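Local structure of SYE1 (Shewanella oneidensis, 4AWT) at residues G82-I85 with V86-V90; Y163-A166 with A167-M171; D247-L250 with T251-A255; L288-A291 with Y292-V295; L331-R334 with L335-Y339. The protein binds flavin mononucleotide and probably acts as an oxidoreductase on CH-CH groups with NAD or NADP, as a member of the NADH:flavin oxidoreductase/NADH oxidase family. The protein carries 1 engineered substitution. All coordinates share one frame; numbering follows the deposited sequence.

Interaction 1 (G82-I85 with V86-V90)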
loop_
_atom_site.group_PDB
_atom_site.type_symbol
_atom_site.label_atom_id
_atom_site.label_comp_id
_atom_site.label_asym_id
_atom_site.label_seq_id
_atom_site.Cartn_x
_atom_site.Cartn_y
_atom_site.Cartn_z
ATOM N N GLY A 82 -15.589 5.247 -10.398
ATOM C CA GLY A 82 -14.628 4.440 -11.149
ATOM C C GLY A 82 -14.162 3.262 -10.353
ATOM O O GLY A 82 -14.047 2.122 -10.850
ATOM N N TRP A 83 -13.903 3.470 -9.067
ATOM C CA TRP A 83 -13.551 2.354 -8.203
ATOM C C TRP A 83 -14.693 1.361 -8.063
ATOM O O TRP A 83 -14.425 0.171 -7.950
ATOM C CB TRP A 83 -13.030 2.829 -6.867
ATOM C CG TRP A 83 -11.611 3.253 -6.808
ATOM C CD1 TRP A 83 -11.120 4.436 -6.324
ATOM C CD2 TRP A 83 -10.462 2.475 -7.172
ATOM N NE1 TRP A 83 -9.768 4.454 -6.359
ATOM C CE2 TRP A 83 -9.324 3.252 -6.873
ATOM C CE3 TRP A 83 -10.270 1.194 -7.692
ATOM C CZ2 TRP A 83 -8.025 2.794 -7.107
ATOM C CZ3 TRP A 83 -8.988 0.742 -7.915
ATOM C CH2 TRP A 83 -7.884 1.539 -7.626
ATOM N N ARG A 84 -15.936 1.822 -8.065
ATOM C CA ARG A 84 -17.057 0.896 -7.968
ATOM C C ARG A 84 -17.057 -0.066 -9.138
ATOM O O ARG A 84 -17.414 -1.234 -8.973
ATOM C CB ARG A 84 -18.380 1.701 -7.950
ATOM C CG ARG A 84 -19.623 0.800 -7.898
ATOM C CD ARG A 84 -19.730 0.030 -6.594
ATOM N NE ARG A 84 -20.907 -0.799 -6.434
ATOM C CZ ARG A 84 -22.088 -0.316 -6.083
ATOM N NH1 ARG A 84 -22.271 0.976 -5.865
ATOM N NH2 ARG A 84 -23.111 -1.165 -5.969
ATOM N N ILE A 85 -16.698 0.378 -10.333
ATOM C CA ILE A 85 -16.692 -0.602 -11.426
ATOM C C ILE A 85 -15.620 -1.649 -11.167
ATOM O O ILE A 85 -15.836 -2.827 -11.436
ATOM C CB ILE A 85 -16.527 0.121 -12.757
ATOM C CG1 ILE A 85 -17.667 1.104 -13.029
ATOM C CG2 ILE A 85 -16.384 -0.888 -13.895
ATOM C CD1 ILE A 85 -17.289 2.012 -14.167
ATOM N N VAL A 86 -14.462 -1.243 -10.631
ATOM C CA VAL A 86 -13.423 -2.210 -10.257
ATOM C C VAL A 86 -13.944 -3.179 -9.233
ATOM O O VAL A 86 -13.756 -4.408 -9.373
ATOM C CB VAL A 86 -12.174 -1.478 -9.763
ATOM C CG1 VAL A 86 -11.163 -2.494 -9.223
ATOM C CG2 VAL A 86 -11.556 -0.614 -10.821
ATOM N N THR A 87 -14.519 -2.705 -8.137
ATOM C CA THR A 87 -14.934 -3.611 -7.089
ATOM C C THR A 87 -16.060 -4.509 -7.563
ATOM O O THR A 87 -16.098 -5.673 -7.158
ATOM C CB THR A 87 -15.271 -2.904 -5.763
ATOM O OG1 THR A 87 -16.515 -2.217 -5.947
ATOM C CG2 THR A 87 -14.183 -2.000 -5.285
ATOM N N GLU A 88 -16.970 -4.013 -8.397
ATOM C CA GLU A 88 -17.995 -4.877 -8.968
ATOM C C GLU A 88 -17.372 -6.014 -9.770
ATOM O O GLU A 88 -17.797 -7.169 -9.685
ATOM C CB GLU A 88 -18.981 -4.085 -9.838
ATOM C CG GLU A 88 -19.914 -3.213 -9.049
ATOM C CD GLU A 88 -20.858 -3.950 -8.157
ATOM O OE1 GLU A 88 -21.430 -4.976 -8.649
ATOM O OE2 GLU A 88 -21.016 -3.581 -6.977
ATOM N N ALA A 89 -16.377 -5.669 -10.588
ATOM C CA ALA A 89 -15.751 -6.688 -11.420
ATOM C C ALA A 89 -15.051 -7.742 -10.578
ATOM O O ALA A 89 -15.152 -8.949 -10.820
ATOM C CB ALA A 89 -14.788 -6.025 -12.384
ATOM N N VAL A 90 -14.312 -7.301 -9.576
ATOM C CA VAL A 90 -13.599 -8.197 -8.692
ATOM C C VAL A 90 -14.561 -9.084 -7.879
ATOM O O VAL A 90 -14.363 -10.297 -7.751
ATOM C CB VAL A 90 -12.653 -7.404 -7.785
ATOM C CG1 VAL A 90 -12.081 -8.265 -6.676
ATOM C CG2 VAL A 90 -11.539 -6.796 -8.627
HETATM O O HOH W 1 -23.921 -3.595 -5.514
#

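Interaction 2 (Y163-A166 with A167-M171)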
loop_
_atom_site.group_PDB
_atom_site.type_symbol
_atom_site.label_atom_id
_atom_site.label_comp_id
_atom_site.label_asym_id
_atom_site.label_seq_id
_atom_site.Cartn_x
_atom_site.Cartn_y
_atom_site.Cartn_z
ATOM N N TYR A 163 -8.228 11.263 5.482
ATOM C CA TYR A 163 -8.188 9.808 5.600
ATOM C C TYR A 163 -9.523 9.235 5.994
ATOM O O TYR A 163 -9.981 8.232 5.453
ATOM C CB TYR A 163 -7.130 9.382 6.603
ATOM C CG TYR A 163 -5.728 9.222 6.105
ATOM C CD1 TYR A 163 -5.405 8.229 5.182
ATOM C CD2 TYR A 163 -4.679 10.029 6.564
ATOM C CE1 TYR A 163 -4.111 8.072 4.727
ATOM C CE2 TYR A 163 -3.389 9.852 6.149
ATOM C CZ TYR A 163 -3.094 8.864 5.209
ATOM O OH TYR A 163 -1.779 8.710 4.847
ATOM N N ARG A 164 -10.164 9.862 6.990
ATOM C CA ARG A 164 -11.436 9.377 7.486
ATOM C C ARG A 164 -12.463 9.343 6.364
ATOM O O ARG A 164 -13.183 8.363 6.163
ATOM C CB ARG A 164 -11.876 10.270 8.667
ATOM C CG ARG A 164 -12.907 9.599 9.553
ATOM C CD ARG A 164 -13.445 10.600 10.582
ATOM N NE ARG A 164 -14.306 9.978 11.548
ATOM C CZ ARG A 164 -15.521 9.543 11.278
ATOM N NH1 ARG A 164 -16.081 9.714 10.082
ATOM N NH2 ARG A 164 -16.230 8.942 12.230
ATOM N N GLN A 165 -12.541 10.454 5.633
ATOM C CA GLN A 165 -13.502 10.521 4.552
ATOM C C GLN A 165 -13.158 9.545 3.434
ATOM O O GLN A 165 -14.056 8.963 2.825
ATOM C CB GLN A 165 -13.611 11.956 4.022
ATOM C CG GLN A 165 -14.708 12.103 2.978
ATOM C CD GLN A 165 -16.074 11.746 3.484
ATOM O OE1 GLN A 165 -16.870 10.967 2.823
ATOM N NE2 GLN A 165 -16.448 12.219 4.619
ATOM N N ALA A 166 -11.869 9.371 3.159
ATOM C CA ALA A 166 -11.457 8.439 2.124
ATOM C C ALA A 166 -11.886 7.021 2.465
ATOM O O ALA A 166 -12.240 6.247 1.585
ATOM C CB ALA A 166 -9.968 8.482 1.902
ATOM N N ALA A 167 -11.865 6.663 3.764
ATOM C CA ALA A 167 -12.330 5.347 4.171
ATOM C C ALA A 167 -13.811 5.181 3.880
ATOM O O ALA A 167 -14.273 4.146 3.387
ATOM C CB ALA A 167 -12.012 5.116 5.624
ATOM N N LEU A 168 -14.626 6.218 4.206
ATOM C CA LEU A 168 -16.032 6.176 3.888
ATOM C C LEU A 168 -16.229 6.095 2.376
ATOM O O LEU A 168 -17.111 5.360 1.896
ATOM C CB LEU A 168 -16.747 7.413 4.445
ATOM C CG LEU A 168 -16.743 7.499 5.967
ATOM C CD1 LEU A 168 -17.377 8.857 6.348
ATOM C CD2 LEU A 168 -17.479 6.367 6.603
ATOM N N ASN A 169 -15.434 6.840 1.618
ATOM C CA ASN A 169 -15.539 6.809 0.166
ATOM C C ASN A 169 -15.220 5.400 -0.362
ATOM O O ASN A 169 -15.869 4.935 -1.305
ATOM C CB ASN A 169 -14.586 7.809 -0.431
ATOM C CG ASN A 169 -14.944 9.251 -0.136
ATOM O OD1 ASN A 169 -16.046 9.541 0.366
ATOM N ND2 ASN A 169 -14.037 10.130 -0.468
ATOM N N ALA A 170 -14.235 4.747 0.231
ATOM C CA ALA A 170 -13.909 3.382 -0.187
ATOM C C ALA A 170 -15.081 2.446 0.051
ATOM O O ALA A 170 -15.376 1.578 -0.766
ATOM C CB ALA A 170 -12.683 2.890 0.557
ATOM N N MET A 171 -15.794 2.613 1.166
ATOM C CA MET A 171 -16.958 1.792 1.417
ATOM C C MET A 171 -18.047 2.104 0.397
ATOM O O MET A 171 -18.713 1.183 -0.106
ATOM C CB MET A 171 -17.471 1.925 2.838
ATOM C CG MET A 171 -16.487 1.490 3.919
ATOM S SD MET A 171 -15.846 -0.188 3.754
ATOM C CE MET A 171 -14.368 0.062 2.828
#

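Interaction 3 (D247-L250 with T251-A255)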
loop_
_atom_site.group_PDB
_atom_site.type_symbol
_atom_site.label_atom_id
_atom_site.label_comp_id
_atom_site.label_asym_id
_atom_site.label_seq_id
_atom_site.Cartn_x
_atom_site.Cartn_y
_atom_site.Cartn_z
ATOM N N ASP A 247 16.235 2.898 15.557
ATOM C CA ASP A 247 16.037 1.695 16.350
ATOM C C ASP A 247 14.764 1.002 15.843
ATOM O O ASP A 247 13.762 0.955 16.532
ATOM C CB ASP A 247 15.975 2.028 17.838
ATOM C CG ASP A 247 16.033 0.867 18.795
ATOM O OD1 ASP A 247 15.999 -0.307 18.307
ATOM O OD2 ASP A 247 16.084 1.114 20.028
ATOM N N PRO A 248 14.847 0.464 14.644
ATOM C CA PRO A 248 13.584 -0.005 14.034
ATOM C C PRO A 248 13.001 -1.196 14.724
ATOM O O PRO A 248 11.769 -1.347 14.684
ATOM C CB PRO A 248 13.995 -0.269 12.564
ATOM C CG PRO A 248 15.476 -0.435 12.627
ATOM C CD PRO A 248 15.946 0.436 13.717
ATOM N N ILE A 249 13.779 -2.064 15.363
ATOM C CA ILE A 249 13.133 -3.158 16.089
ATOM C C ILE A 249 12.249 -2.633 17.180
ATOM O O ILE A 249 11.120 -3.127 17.363
ATOM C CB ILE A 249 14.171 -4.181 16.595
ATOM C CG1 ILE A 249 14.984 -4.678 15.395
ATOM C CG2 ILE A 249 13.521 -5.337 17.323
ATOM C CD1 ILE A 249 15.785 -5.921 15.644
ATOM N N LEU A 250 12.722 -1.632 17.945
ATOM C CA LEU A 250 11.899 -1.062 19.000
ATOM C C LEU A 250 10.701 -0.338 18.375
ATOM O O LEU A 250 9.572 -0.524 18.780
ATOM C CB LEU A 250 12.739 -0.130 19.870
ATOM C CG LEU A 250 11.968 0.581 20.956
ATOM C CD1 LEU A 250 11.286 -0.327 21.953
ATOM C CD2 LEU A 250 12.916 1.534 21.665
ATOM N N THR A 251 10.995 0.535 17.409
ATOM C CA THR A 251 9.931 1.385 16.853
ATOM C C THR A 251 8.800 0.530 16.286
ATOM O O THR A 251 7.637 0.798 16.512
ATOM C CB THR A 251 10.483 2.277 15.770
ATOM O OG1 THR A 251 11.437 3.155 16.361
ATOM C CG2 THR A 251 9.406 3.082 15.047
ATOM N N TYR A 252 9.174 -0.489 15.506
ATOM C CA TYR A 252 8.183 -1.260 14.757
ATOM C C TYR A 252 7.548 -2.348 15.579
ATOM O O TYR A 252 6.379 -2.680 15.334
ATOM C CB TYR A 252 8.742 -1.726 13.405
ATOM C CG TYR A 252 8.802 -0.563 12.460
ATOM C CD1 TYR A 252 9.870 0.304 12.378
ATOM C CD2 TYR A 252 7.693 -0.274 11.654
ATOM C CE1 TYR A 252 9.857 1.389 11.535
ATOM C CE2 TYR A 252 7.675 0.798 10.814
ATOM C CZ TYR A 252 8.767 1.647 10.747
ATOM O OH TYR A 252 8.688 2.707 9.870
ATOM N N THR A 253 8.227 -2.899 16.594
ATOM C CA THR A 253 7.545 -3.759 17.562
ATOM C C THR A 253 6.493 -2.938 18.296
ATOM O O THR A 253 5.380 -3.371 18.536
ATOM C CB THR A 253 8.548 -4.450 18.494
ATOM O OG1 THR A 253 9.458 -5.284 17.680
ATOM C CG2 THR A 253 7.905 -5.349 19.468
ATOM N N ALA A 254 6.881 -1.710 18.705
ATOM C CA ALA A 254 5.931 -0.811 19.373
ATOM C C ALA A 254 4.778 -0.468 18.453
ATOM O O ALA A 254 3.614 -0.477 18.901
ATOM C CB ALA A 254 6.632 0.446 19.852
ATOM N N ALA A 255 5.071 -0.193 17.195
ATOM C CA ALA A 255 3.989 0.132 16.242
ATOM C C ALA A 255 3.054 -1.042 16.103
ATOM O O ALA A 255 1.825 -0.881 16.074
ATOM C CB ALA A 255 4.537 0.523 14.907
#

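Interaction 4 (L288-A291 with Y292-V295)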
loop_
_atom_site.group_PDB
_atom_site.type_symbol
_atom_site.label_atom_id
_atom_site.label_comp_id
_atom_site.label_asym_id
_atom_site.label_seq_id
_atom_site.Cartn_x
_atom_site.Cartn_y
_atom_site.Cartn_z
ATOM N N LEU A 288 7.304 -9.503 15.961
ATOM C CA LEU A 288 6.123 -8.868 15.353
ATOM C C LEU A 288 4.913 -9.750 15.480
ATOM O O LEU A 288 3.799 -9.268 15.714
ATOM C CB LEU A 288 6.358 -8.519 13.888
ATOM C CG LEU A 288 7.402 -7.440 13.634
ATOM C CD1 LEU A 288 7.632 -7.251 12.123
ATOM C CD2 LEU A 288 7.036 -6.105 14.222
ATOM N N ARG A 289 5.099 -11.066 15.327
ATOM C CA ARG A 289 4.030 -12.054 15.441
ATOM C C ARG A 289 3.427 -12.079 16.842
ATOM O O ARG A 289 2.264 -12.366 16.990
ATOM C CB ARG A 289 4.567 -13.408 14.982
ATOM C CG ARG A 289 3.708 -14.639 15.161
ATOM C CD ARG A 289 2.539 -14.727 14.166
ATOM N NE ARG A 289 1.545 -13.668 14.480
ATOM C CZ ARG A 289 0.465 -13.481 13.741
ATOM N NH1 ARG A 289 0.238 -14.267 12.739
ATOM N NH2 ARG A 289 -0.406 -12.491 14.109
ATOM N N GLU A 290 4.248 -11.819 17.870
ATOM C CA GLU A 290 3.695 -11.720 19.237
ATOM C C GLU A 290 3.063 -10.349 19.486
ATOM O O GLU A 290 2.062 -10.259 20.201
ATOM C CB GLU A 290 4.732 -12.026 20.289
ATOM C CG GLU A 290 5.220 -13.470 20.213
ATOM C CD GLU A 290 4.119 -14.458 20.197
ATOM O OE1 GLU A 290 3.212 -14.388 21.060
ATOM O OE2 GLU A 290 4.125 -15.337 19.302
ATOM N N ALA A 291 3.648 -9.287 18.953
ATOM C CA ALA A 291 3.155 -7.960 19.205
ATOM C C ALA A 291 1.805 -7.711 18.551
ATOM O O ALA A 291 0.982 -6.945 19.060
ATOM C CB ALA A 291 4.157 -6.924 18.732
ATOM N N TYR A 292 1.591 -8.312 17.382
ATOM C CA TYR A 292 0.356 -8.099 16.608
ATOM C C TYR A 292 -0.262 -9.466 16.345
ATOM O O TYR A 292 0.377 -10.341 15.750
ATOM C CB TYR A 292 0.667 -7.353 15.294
ATOM C CG TYR A 292 -0.596 -7.319 14.469
ATOM C CD1 TYR A 292 -1.644 -6.448 14.803
ATOM C CD2 TYR A 292 -0.781 -8.206 13.419
ATOM C CE1 TYR A 292 -2.819 -6.468 14.097
ATOM C CE2 TYR A 292 -1.974 -8.207 12.725
ATOM C CZ TYR A 292 -2.980 -7.341 13.050
ATOM O OH TYR A 292 -4.135 -7.439 12.331
ATOM N N GLN A 293 -1.500 -9.622 16.814
ATOM C CA GLN A 293 -2.079 -10.963 16.799
ATOM C C GLN A 293 -3.270 -11.141 15.877
ATOM O O GLN A 293 -3.990 -12.119 15.951
ATOM C CB GLN A 293 -2.413 -11.342 18.227
ATOM C CG GLN A 293 -1.179 -11.098 19.122
ATOM C CD GLN A 293 -1.137 -11.906 20.386
ATOM O OE1 GLN A 293 -0.058 -12.031 20.997
ATOM N NE2 GLN A 293 -2.294 -12.454 20.793
ATOM N N GLY A 294 -3.377 -10.266 14.883
ATOM C CA GLY A 294 -4.304 -10.423 13.781
ATOM C C GLY A 294 -3.664 -11.113 12.593
ATOM O O GLY A 294 -2.710 -11.884 12.732
ATOM N N VAL A 295 -4.182 -10.862 11.416
ATOM C CA VAL A 295 -3.632 -11.485 10.193
ATOM C C VAL A 295 -2.386 -10.729 9.788
ATOM O O VAL A 295 -2.394 -9.517 9.616
ATOM C CB VAL A 295 -4.695 -11.480 9.077
ATOM C CG1 VAL A 295 -4.082 -11.887 7.753
ATOM C CG2 VAL A 295 -5.846 -12.404 9.462
#

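Interaction 5 (L331-R334 with L335-Y339)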
loop_
_atom_site.group_PDB
_atom_site.type_symbol
_atom_site.label_atom_id
_atom_site.label_comp_id
_atom_site.label_asym_id
_atom_site.label_seq_id
_atom_site.Cartn_x
_atom_site.Cartn_y
_atom_site.Cartn_z
ATOM N N LEU A 331 -1.453 -16.132 -11.292
ATOM C CA LEU A 331 -0.342 -16.497 -10.446
ATOM C C LEU A 331 -0.682 -17.607 -9.491
ATOM O O LEU A 331 0.121 -18.552 -9.348
ATOM C CB LEU A 331 0.192 -15.260 -9.694
ATOM C CG LEU A 331 1.386 -15.569 -8.808
ATOM C CD1 LEU A 331 2.612 -15.967 -9.581
ATOM C CD2 LEU A 331 1.682 -14.366 -7.926
ATOM N N PRO A 332 -1.827 -17.605 -8.800
ATOM C CA PRO A 332 -2.102 -18.708 -7.851
ATOM C C PRO A 332 -2.033 -20.080 -8.545
ATOM O O PRO A 332 -1.372 -20.996 -8.011
ATOM C CB PRO A 332 -3.456 -18.363 -7.279
ATOM C CG PRO A 332 -3.517 -16.833 -7.368
ATOM C CD PRO A 332 -2.860 -16.552 -8.709
ATOM N N GLU A 333 -2.679 -20.237 -9.663
ATOM C CA GLU A 333 -2.634 -21.531 -10.368
ATOM C C GLU A 333 -1.242 -21.918 -10.721
ATOM O O GLU A 333 -0.851 -23.079 -10.647
ATOM C CB GLU A 333 -3.535 -21.480 -11.596
ATOM C CG GLU A 333 -3.700 -22.791 -12.303
ATOM C CD GLU A 333 -4.653 -23.741 -11.646
ATOM O OE1 GLU A 333 -5.194 -23.451 -10.545
ATOM O OE2 GLU A 333 -4.814 -24.860 -12.137
ATOM N N ARG A 334 -0.425 -20.951 -11.166
ATOM C CA ARG A 334 0.939 -21.248 -11.518
ATOM C C ARG A 334 1.745 -21.672 -10.307
ATOM O O ARG A 334 2.524 -22.642 -10.384
ATOM C CB ARG A 334 1.621 -20.065 -12.211
ATOM C CG ARG A 334 0.961 -19.632 -13.479
ATOM C CD ARG A 334 1.822 -18.667 -14.253
ATOM N NE ARG A 334 1.099 -18.035 -15.316
ATOM C CZ ARG A 334 1.588 -17.670 -16.504
ATOM N NH1 ARG A 334 2.795 -18.041 -16.913
ATOM N NH2 ARG A 334 0.827 -16.967 -17.293
ATOM N N LEU A 335 1.606 -20.980 -9.186
ATOM C CA LEU A 335 2.317 -21.359 -7.982
ATOM C C LEU A 335 1.905 -22.759 -7.538
ATOM O O LEU A 335 2.744 -23.543 -7.093
ATOM C CB LEU A 335 2.061 -20.369 -6.842
ATOM C CG LEU A 335 2.566 -18.938 -7.071
ATOM C CD1 LEU A 335 2.069 -18.054 -5.942
ATOM C CD2 LEU A 335 4.079 -18.909 -7.212
ATOM N N ARG A 336 0.625 -23.073 -7.627
ATOM C CA ARG A 336 0.145 -24.363 -7.157
ATOM C C ARG A 336 0.693 -25.502 -7.992
ATOM O O ARG A 336 1.019 -26.573 -7.447
ATOM C CB ARG A 336 -1.378 -24.368 -7.144
ATOM C CG ARG A 336 -1.961 -25.561 -6.382
ATOM C CD ARG A 336 -3.392 -25.366 -6.000
ATOM N NE ARG A 336 -4.273 -25.247 -7.167
ATOM C CZ ARG A 336 -4.750 -26.226 -7.883
ATOM N NH1 ARG A 336 -4.537 -27.450 -7.517
ATOM N NH2 ARG A 336 -5.459 -25.952 -8.946
ATOM N N HIS A 337 0.767 -25.317 -9.296
ATOM C CA HIS A 337 1.218 -26.358 -10.219
ATOM C C HIS A 337 2.696 -26.324 -10.510
ATOM O O HIS A 337 3.189 -27.248 -11.169
ATOM C CB HIS A 337 0.466 -26.262 -11.536
ATOM C CG HIS A 337 -0.920 -26.741 -11.464
ATOM N ND1 HIS A 337 -1.246 -28.034 -11.738
ATOM C CD2 HIS A 337 -2.073 -26.094 -11.173
ATOM C CE1 HIS A 337 -2.542 -28.184 -11.623
ATOM N NE2 HIS A 337 -3.092 -27.083 -11.267
ATOM N N GLY A 338 3.424 -25.299 -10.105
ATOM C CA GLY A 338 4.782 -25.100 -10.533
ATOM C C GLY A 338 4.913 -24.796 -12.013
ATOM O O GLY A 338 5.907 -25.134 -12.618
ATOM N N TYR A 339 3.933 -24.115 -12.580
ATOM C CA TYR A 339 4.055 -23.656 -13.946
ATOM C C TYR A 339 5.020 -22.470 -13.968
ATOM O O TYR A 339 5.049 -21.672 -13.047
ATOM C CB TYR A 339 2.710 -23.181 -14.481
ATOM C CG TYR A 339 1.627 -24.195 -14.593
ATOM C CD1 TYR A 339 1.910 -25.522 -14.923
ATOM C CD2 TYR A 339 0.297 -23.822 -14.413
ATOM C CE1 TYR A 339 0.837 -26.437 -15.047
ATOM C CE2 TYR A 339 -0.732 -24.712 -14.533
ATOM C CZ TYR A 339 -0.463 -25.996 -14.837
ATOM O OH TYR A 339 -1.459 -26.951 -14.977
HETATM O O HOH W 2 -3.992 -25.711 -14.530
HETATM O O HOH W 3 -4.950 -22.575 -8.044
#

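Interaction 1 (G82-I85 with V86-V90)
Arg84 and Glu88 meet one helical turn apart because both chains bend at their second torsion. In Arg84 CG stands opposite the backbone N (chi1 178°) and the kink at chi2 (66°) swings the guanidinium forward along the helix, while Glu88 folds back toward it. The result is an i to i+4 salt bridge: Arg84 NE gives a nearly straight bond to Glu88 OE2 at 2.8 Å. The oxygen lies in the guanidinium plane, at its edge, but the two flat groups are turned 57° against each other, and OE2 is approached on its anti side. A weak bond from Arg84 NH2 reaches the same oxygen, and a water bonded weakly to Arg84 NH2 donates to Glu88 OE2. Long, charged chains suit this outward side. Trp83 and Val86 run side by side and point the same way, Val86 CG2 lying 3.8 Å from Trp83 CE3, so a branched aliphatic residue fills the space beside the indole. Along the backbone Thr87 N binds Trp83 O at 2.9 Å and Ala89 N binds Ile85 O at 3.0 Å. The polar ends on the inner side have partners elsewhere: Trp83 NE1 with Thr59, Thr87 OG1 with Ala173 O. Helix 77-92 is the crossover of a beta-alpha-beta unit; Trp83 packs on Met41 and Tyr45 of helix 39-46 and on strand 53-60, and Thr87 and Val90 rest on Ile97 of strand 96-102.

Interaction 2 (Y163-A166 with A167-M171)
Leu168 and Asn169 lie one turn beyond Arg164 and Gln165, and the first kind of interaction joining them is the regular i to i+4 backbone ladder. Leu168 N binds Arg164 O at 3.2 Å, Asn169 N binds Gln165 O at 2.8 Å, and Ala170 N binds Ala166 O, also at 2.8 Å. The second kind is van der Waals contact of side chains. In the conformer given, Arg164 runs extended from CG to NE, with CG opposite the backbone N (chi1 -160°), and lies alongside Leu168, pointing the same way; Leu168 CD1 comes to the edge of the guanidinium, 4.0 Å from Arg164 NH1. Gln165 crosses Asn169 at about a right angle, its CG 3.9 Å from Asn169 OD1. Polar side-chain bonds form the third kind, and they lead outward: Arg164 NH2 makes a salt bridge to Asp223 of helix 212-225, and Asn169 ND2 donates to Ile74 O. A short amide suits position 169, where it can reach a loop carbonyl; with an alanine here, Ile74 O would probably lose that donor and the loop would be tied less firmly to the helix. Small Ala167 lets Leu221 of the neighbouring helix 212-225 lie close. Ala166 on Leu101, and Ala170 on Ala99 and Ile178, give the alanine-lined face by which helix 153-172 sits against strands 96-102 and 177-181 in this TIM barrel.

Interaction 3 (D247-L250 with T251-A255)
Asp247 opens the contact from the N-cap position, its O taking the N-H of Thr251 at 2.9 Å in an almost straight bond (173°). Its own N is held by the carboxylate of Asp245, which also binds Thr251 OG1, so one acidic side chain ties both ends of the first turn. Pro248 follows, well placed because the first turn of a helix needs no N-H from it. Its O accepts from Tyr252 N at 2.9 Å and at the same time lies in the plane of the Tyr252 ring, at its edge, 3.4 Å from CD1; Pro248 CB touches CD1 at 4.2 Å. The ring's hydroxyl reaches further, to Asp193. Ile249 O is gripped twice by Thr253, from N at 3.0 Å and, in the conformer given, from OG1 at 2.7 Å. A chi1 of -60° sets OG1 beside the backbone N, and the N-H itself approaches from above the carbonyl plane. Leu250 ends the segment with O bonded to Ala254 N, while its side chain packs on Leu207 of helix 207-210; the small Ala254 packs on Leu207 too. The chemistry implies a helix start in which hydroxyls supplement the backbone: Thr253 probably steadies the Ile249 carbonyl, and Thr251 OG1 also bonds Arg210, a residue lining the ethyl hydrogen carbonate pocket, so it is likely to help position that arginine.

Interaction 4 (L288-A291 with Y292-V295)
Arg289 NH2 holds two backbone carbonyls beyond the end of its helix, Gly294 O at 2.8 Å and Tyr292 O at 2.8 Å. The bond to Gly294 is nearly straight (174°) and lies in the guanidinium plane; Tyr292 O sits a little out of that plane. In the conformer given, bends at chi2 (74°) and chi3 (-69°) curl the side chain round to meet the following loop, a reach that suits the long, flexible chain of arginine. NH1 of the same group forms a salt bridge with Asp317, so the guanidinium is pinned from two directions and its rotation is probably fixed. Tyr292, the first residue to leave helical torsions, keeps one last helical bond, N to Leu288 O at 2.9 Å. This is the turn that carries the TIM barrel chain from helix 282-291 into strand 295-299, with a side-chain donor taking up carbonyls past the helix end. The Tyr292 ring packs on Ala256 and Asn260 of helix 248-261, and its hydroxyl bonds Ile264 O. Over one face of the ring, near the rim, lies Gly294 N, 3.3 Å above the plane. A glycine fits there because a beta carbon would fall only 2.0 Å from Tyr292 OH. Gln293 gives its backbone N to Asn260 OD1. Leu288 packs against Ala256 of helix 248-261 and Tyr298 of strand 295-299.

Interaction 5 (L331-R334 with L335-Y339)
Glu333 lies between Arg336 and His337, its carboxylate turned steeply, 69°, to the guanidinium of the first and 47° to the ring of the second. A bend at chi2 (78°) brings the acid forward along the helix. Arg336 NH2 meets OE1 on its syn side at 3.0 Å, a salt bridge with the donor out of the carboxylate plane; a water links the same oxygen to Arg336 NE. The other oxygen, OE2, comes 2.9 Å from His337 NE2, and a second water ties it to Tyr339 OH. Tyr339 runs alongside Glu333, pointing the same way, Tyr339 CE2 4.2 Å from Glu333 CG, and sets a ring face against His337 CB. Arg334 crosses Tyr339 at about a right angle, Arg334 CB 4.0 Å from Tyr339 CB, and carries its guanidinium off to Asp330 and Pro340 O. Away from the charges, Leu331 CG meets Leu335 CD1 obliquely at 3.9 Å, and Leu331 packs on Phe321, Pro324 and Phe325. At the helix end Tyr339 N bonds Arg334 O at 3.0 Å; this 6→1 bond and the positive phi of Gly338 resemble part of a Schellman motif. With a glutamine in place of Glu333, Arg336 would probably be left without its countercharge, and the water links would be disturbed. Its basic neighbour and two donating waters are likely to keep the Glu333 carboxylate ionised, so that it probably draws the Arg336 side chain and two waters about this turn.

All five are local contacts on helices, or on a helix end, around one TIM barrel. Interaction 2 is the most buried, with alanines at its heart, whereas interactions 1, 3, 4 and 5 each mix buried side chains with exposed ones. The charged pairs of interactions 1 and 5 close within the contact, in the Arg84-Glu88 bridge and the Glu333-centred group, while Arg164, Arg289 and Arg334 bridge to acids outside it. Interaction 3 is a helix start, interactions 4 and 5 helix ends. Only interactions 3 and 4 touch, through Leu288 and Ala291 against Tyr252 and Thr253; interactions 1 and 3 lie on opposite sides of the chain's centre.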